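Local coordinates for glucose-binding protein (Thermus thermophilus HB27, PDB 2B3B) that binds glucose, and probably serves as the solute-binding component of a binding-protein-dependent sugar transport system, at residues 117-122 and 241-246; 273-278 and 335-340. All coordinates share one frame; numbering follows the deposited sequence.

In the fold
Two contacts meet on one mixed sheet, in which strands 119-120 and 272-280 run antiparallel as neighbours. Interaction 1 is wholly buried, its centre about 6 Å from that of the chain, and polar in character: a carboxylate collects backbone and imidazole N-H groups next to the sugar. Interaction 2, whose centre lies about 11 Å from that of the chain, is only partly buried and rests on aromatic and apolar packing against a helix. They touch each other directly, since Asn117 of the first bonds to Ser277 and Asp278 of the second, and Ile118 packs on Trp337. Both also reach the glucose, through Trp244 in interaction 1 and Asp278 in interaction 2.

Interaction 1: residues 117-122 and 241-246; sequences NIHRSN and MGDWAA. With GLC (alpha-D-glucopyranose), chain G.
His119 and Arg120 share one acceptor, OD1 of Asp243, and so illustrate how a buried carboxylate can fasten a strand to the start of a helix. His119 ND1 lies 2.6 Å from Asp243 OD1; the oxygen is in the imidazole plane, while the N-H meets the carboxylate on its anti side, tilted 32° out of its plane. Arg120 N approaches Asp243 OD1 at 3.0 Å from the opposite face, so two donors grip the one oxygen. The other oxygen is satisfied too: a water donates to Asp243 OD2 at 2.8 Å and to Ile118 O, and Tyr329 OH is a further partner. In return, Asp243 N donates to Arg120 O at 3.2 Å. Because ND1 donates to Asp243, His119 NE2 is probably the acceptor of its hydrogen bond with Lys312 NZ, a residue of the sugar site. Trp244 CG sits between its backbone N and carbonyl carbon (chi1 46°), which sets the indole edge against the imidazole face, planes 82° apart, and one indole face on glucose C5, the aromatic-sugar stacking common in carbohydrate-binding sites. Gly242 CA lies against the other face. The extended Arg120 chain carries its guanidinium away, to Val272 and a salt bridge with Asp336. The contact thus ties strand 119-120, which pairs with strand 272-280, to the first turn of helix 244-252, beside Trp125 of strand 123-126.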
# COMPACT_ATOMS: atom_id res chain seq x y z
N ASN A 117 -0.25 -4.21 -10.34
CA ASN A 117 -1.13 -3.12 -10.01
C ASN A 117 -0.36 -1.90 -9.55
O ASN A 117 0.87 -1.94 -9.41
CB ASN A 117 -2.13 -3.56 -8.93
CG ASN A 117 -1.51 -3.74 -7.53
OD1 ASN A 117 -0.36 -3.40 -7.30
ND2 ASN A 117 -2.30 -4.27 -6.59
N ILE A 118 -1.11 -0.83 -9.35
CA ILE A 118 -0.66 0.35 -8.61
C ILE A 118 -1.76 0.65 -7.57
O ILE A 118 -2.94 0.79 -7.93
CB ILE A 118 -0.52 1.59 -9.51
CG1 ILE A 118 0.46 1.34 -10.68
CG2 ILE A 118 -0.13 2.82 -8.68
CD1 ILE A 118 1.92 1.30 -10.23
N HIS A 119 -1.39 0.72 -6.28
CA HIS A 119 -2.26 1.27 -5.24
C HIS A 119 -1.77 2.65 -4.85
O HIS A 119 -0.60 2.98 -4.98
CB HIS A 119 -2.30 0.41 -3.96
CG HIS A 119 -3.31 -0.70 -3.98
ND1 HIS A 119 -4.67 -0.48 -4.02
CD2 HIS A 119 -3.15 -2.05 -3.91
CE1 HIS A 119 -5.30 -1.64 -4.00
NE2 HIS A 119 -4.40 -2.60 -3.93
N ARG A 120 -2.68 3.46 -4.34
CA ARG A 120 -2.37 4.78 -3.80
C ARG A 120 -2.60 4.72 -2.30
O ARG A 120 -3.60 4.16 -1.85
CB ARG A 120 -3.31 5.80 -4.39
CG ARG A 120 -3.01 7.23 -3.99
CD ARG A 120 -3.91 8.15 -4.72
NE ARG A 120 -3.56 9.55 -4.49
CZ ARG A 120 -4.13 10.58 -5.10
NH1 ARG A 120 -5.09 10.39 -5.99
NH2 ARG A 120 -3.73 11.82 -4.85
N SER A 121 -1.66 5.30 -1.55
CA SER A 121 -1.67 5.29 -0.10
C SER A 121 -2.50 6.47 0.43
O SER A 121 -3.29 6.29 1.36
CB SER A 121 -0.24 5.37 0.44
OG SER A 121 -0.22 5.55 1.85
N ASN A 122 -2.31 7.65 -0.16
CA ASN A 122 -2.83 8.90 0.42
C ASN A 122 -4.25 9.27 -0.03
O ASN A 122 -4.48 10.31 -0.71
CB ASN A 122 -1.83 10.05 0.21
CG ASN A 122 -1.57 10.38 -1.28
OD1 ASN A 122 -1.34 9.50 -2.11
ND2 ASN A 122 -1.59 11.65 -1.61
N MET A 241 -6.57 5.71 4.17
CA MET A 241 -6.23 4.33 3.83
C MET A 241 -6.01 4.16 2.33
O MET A 241 -6.55 4.92 1.52
CB MET A 241 -7.36 3.41 4.30
CG MET A 241 -7.08 1.91 4.25
SD MET A 241 -5.43 1.38 4.81
CE MET A 241 -5.36 2.10 6.46
N GLY A 242 -5.22 3.15 1.96
CA GLY A 242 -5.00 2.85 0.55
C GLY A 242 -6.28 2.42 -0.13
O GLY A 242 -7.28 2.07 0.52
N ASP A 243 -6.25 2.44 -1.46
CA ASP A 243 -7.46 2.25 -2.25
C ASP A 243 -7.92 0.83 -2.42
O ASP A 243 -8.92 0.55 -3.12
CB ASP A 243 -7.44 3.04 -3.57
CG ASP A 243 -6.14 2.88 -4.39
OD1 ASP A 243 -5.27 2.04 -4.11
OD2 ASP A 243 -6.05 3.62 -5.38
N TRP A 244 -7.28 -0.08 -1.72
CA TRP A 244 -7.92 -1.36 -1.44
C TRP A 244 -9.26 -1.16 -0.67
O TRP A 244 -10.15 -2.03 -0.72
CB TRP A 244 -6.98 -2.30 -0.67
CG TRP A 244 -6.26 -1.69 0.50
CD1 TRP A 244 -6.67 -1.64 1.79
CD2 TRP A 244 -4.97 -1.06 0.46
NE1 TRP A 244 -5.73 -1.02 2.58
CE2 TRP A 244 -4.67 -0.65 1.78
CE3 TRP A 244 -4.03 -0.82 -0.57
CZ2 TRP A 244 -3.47 -0.01 2.10
CZ3 TRP A 244 -2.85 -0.19 -0.25
CH2 TRP A 244 -2.58 0.22 1.08
N ALA A 245 -9.38 -0.03 0.02
CA ALA A 245 -10.64 0.34 0.68
C ALA A 245 -11.75 0.50 -0.34
O ALA A 245 -12.84 0.03 -0.11
CB ALA A 245 -10.46 1.63 1.50
N ALA A 246 -11.47 1.13 -1.47
CA ALA A 246 -12.46 1.24 -2.54
C ALA A 246 -12.88 -0.15 -3.04
O ALA A 246 -14.07 -0.43 -3.19
CB ALA A 246 -11.93 2.09 -3.69
C1 GLC G . -0.58 -4.08 1.18
C2 GLC G . -0.80 -4.41 -0.34
C3 GLC G . -2.26 -4.43 -0.82
C4 GLC G . -3.21 -4.83 0.31
C5 GLC G . -3.03 -3.90 1.52
C6 GLC G . -3.90 -4.23 2.74
O1 GLC G . 0.38 -3.13 1.46
O2 GLC G . 0.11 -3.76 -1.24
O3 GLC G . -2.37 -5.40 -1.86
O4 GLC G . -4.56 -4.75 -0.14
O5 GLC G . -1.70 -3.87 2.02
O6 GLC G . -3.64 -5.51 3.22
O HOH W 1 -4.42 3.49 -7.63

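Interaction 2: residues 273-278 and 335-340. With GLC (alpha-D-glucopyranose), chain G.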
# COMPACT_ATOMS: atom_id res chain seq x y z
N PHE A 273 0.67 11.65 -5.75
CA PHE A 273 0.14 10.30 -5.71
C PHE A 273 1.24 9.50 -5.02
O PHE A 273 2.32 9.32 -5.55
CB PHE A 273 -0.14 9.85 -7.15
CG PHE A 273 -0.83 8.51 -7.31
CD1 PHE A 273 -2.00 8.41 -8.04
CD2 PHE A 273 -0.26 7.33 -6.81
CE1 PHE A 273 -2.63 7.19 -8.24
CE2 PHE A 273 -0.89 6.10 -7.03
CZ PHE A 273 -2.06 6.04 -7.75
N MET A 274 0.97 9.07 -3.79
CA MET A 274 1.90 8.25 -3.05
C MET A 274 1.61 6.81 -3.42
O MET A 274 0.59 6.24 -3.04
CB MET A 274 1.78 8.46 -1.53
CG MET A 274 2.76 7.62 -0.75
SD MET A 274 2.79 7.87 1.06
CE MET A 274 3.78 9.33 1.20
N MET A 275 2.51 6.21 -4.19
CA MET A 275 2.18 4.93 -4.82
C MET A 275 2.83 3.80 -4.09
O MET A 275 3.78 3.99 -3.32
CB MET A 275 2.60 4.88 -6.30
CG MET A 275 4.07 5.08 -6.57
SD MET A 275 5.13 3.63 -6.42
CE MET A 275 4.53 2.57 -7.74
N LEU A 276 2.30 2.61 -4.38
CA LEU A 276 2.93 1.34 -4.10
C LEU A 276 2.48 0.36 -5.18
O LEU A 276 1.53 0.61 -5.88
CB LEU A 276 2.55 0.80 -2.71
CG LEU A 276 1.03 0.66 -2.51
CD1 LEU A 276 0.68 -0.74 -2.14
CD2 LEU A 276 0.42 1.70 -1.53
N SER A 277 3.14 -0.78 -5.26
CA SER A 277 2.83 -1.76 -6.29
C SER A 277 3.03 -3.18 -5.76
O SER A 277 4.11 -3.55 -5.24
CB SER A 277 3.70 -1.50 -7.53
OG SER A 277 3.37 -2.38 -8.59
N ASP A 278 1.97 -3.97 -5.88
CA ASP A 278 2.06 -5.41 -5.65
C ASP A 278 2.65 -6.09 -6.89
O ASP A 278 2.23 -5.82 -8.02
CB ASP A 278 0.68 -5.98 -5.37
CG ASP A 278 0.07 -5.43 -4.07
OD1 ASP A 278 0.76 -5.48 -3.03
OD2 ASP A 278 -1.09 -4.97 -4.12
N ARG A 335 -6.62 8.69 -13.70
CA ARG A 335 -6.34 10.07 -14.12
C ARG A 335 -5.19 10.67 -13.31
O ARG A 335 -4.20 11.13 -13.88
CB ARG A 335 -7.60 10.93 -14.01
CG ARG A 335 -8.60 10.65 -15.14
CD ARG A 335 -9.66 11.73 -15.23
NE ARG A 335 -10.53 11.74 -14.06
CZ ARG A 335 -11.59 10.95 -13.89
NH1 ARG A 335 -11.95 10.07 -14.81
NH2 ARG A 335 -12.31 11.05 -12.78
N ASP A 336 -5.31 10.61 -11.98
CA ASP A 336 -4.29 11.13 -11.06
C ASP A 336 -2.94 10.47 -11.21
O ASP A 336 -1.92 11.12 -11.10
CB ASP A 336 -4.76 11.00 -9.59
CG ASP A 336 -5.86 11.98 -9.24
OD1 ASP A 336 -6.16 12.86 -10.06
OD2 ASP A 336 -6.44 11.88 -8.14
N TRP A 337 -2.92 9.17 -11.49
CA TRP A 337 -1.67 8.46 -11.78
C TRP A 337 -0.87 9.10 -12.91
O TRP A 337 0.36 9.22 -12.79
CB TRP A 337 -1.99 7.00 -12.09
CG TRP A 337 -0.89 6.11 -12.45
CD1 TRP A 337 -0.82 5.28 -13.56
CD2 TRP A 337 0.29 5.84 -11.69
NE1 TRP A 337 0.33 4.55 -13.52
CE2 TRP A 337 1.04 4.88 -12.40
CE3 TRP A 337 0.80 6.33 -10.49
CZ2 TRP A 337 2.26 4.39 -11.94
CZ3 TRP A 337 2.01 5.85 -10.03
CH2 TRP A 337 2.73 4.90 -10.76
N ARG A 338 -1.55 9.52 -13.97
CA ARG A 338 -0.90 10.10 -15.15
C ARG A 338 -0.52 11.58 -15.00
O ARG A 338 0.38 12.06 -15.68
CB ARG A 338 -1.80 9.95 -16.40
CG ARG A 338 -2.16 8.50 -16.78
CD ARG A 338 -1.00 7.54 -16.67
NE ARG A 338 -1.35 6.23 -17.21
CZ ARG A 338 -1.12 5.85 -18.47
NH1 ARG A 338 -0.50 6.65 -19.31
NH2 ARG A 338 -1.47 4.63 -18.87
N SER A 339 -1.21 12.29 -14.10
CA SER A 339 -1.05 13.75 -13.96
C SER A 339 -0.26 14.22 -12.74
O SER A 339 0.30 15.31 -12.75
CB SER A 339 -2.42 14.40 -13.91
OG SER A 339 -3.04 14.18 -12.65
N ASN A 340 -0.24 13.43 -11.67
CA ASN A 340 0.32 13.88 -10.40
C ASN A 340 1.84 13.71 -10.31
O ASN A 340 2.43 12.91 -11.03
CB ASN A 340 -0.31 13.11 -9.23
CG ASN A 340 -1.75 13.53 -8.93
OD1 ASN A 340 -2.46 14.07 -9.79
ND2 ASN A 340 -2.19 13.27 -7.70
C1 GLC G . -0.58 -4.08 1.18
C2 GLC G . -0.80 -4.41 -0.34
C3 GLC G . -2.26 -4.43 -0.82
C4 GLC G . -3.21 -4.83 0.31
C5 GLC G . -3.03 -3.90 1.52
C6 GLC G . -3.90 -4.23 2.74
O1 GLC G . 0.38 -3.13 1.46
O2 GLC G . 0.11 -3.76 -1.24
O3 GLC G . -2.37 -5.40 -1.86
O4 GLC G . -4.56 -4.75 -0.14
O5 GLC G . -1.70 -3.87 2.02
O6 GLC G . -3.64 -5.51 3.22
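Phe273 and Trp337 form an edge-to-face pair with a marked tilt, a worked case of a helix seated on a strand through aromatic side chains. The indole offers the edge of its six-membered ring to the phenyl face: CE3 of Trp337 stands over the centre of the Phe273 ring, 3.9 Å from CE2. The two planes are inclined at 54°, well short of a perpendicular T, and the ring centroids are 5.1 Å apart. Phe273 carries its ring opposite its own backbone N (chi1 -174°), which takes CD1 in under the helix, 3.7 Å from Trp337 N. Farther along the indole rim, CZ3 of Trp337 meets CB of Met275 at 3.9 Å, and CG of Met275 also lies against it. At the end of the helix Asn340 packs its CB on that of Phe273, 3.9 Å away, while Asp336 lays its CB near the phenyl CD1 and directs its carboxylate to Arg120. Ile118 and Ile342 add apolar contacts to this cluster. Farther down the strand, Asp278 receives two sugar hydroxyls, glucose O2 to OD1 and O3 to OD2, each at 2.6 Å. The axes of helix segment 335-339 and strand segment 273-276 run at 103° to each other. Helix 328-339 leads into strand 341-344, which pairs parallel with strand 272-280: a helix packed on a sheet whose strand continues into the sugar site of a periplasmic-type solute-binding protein.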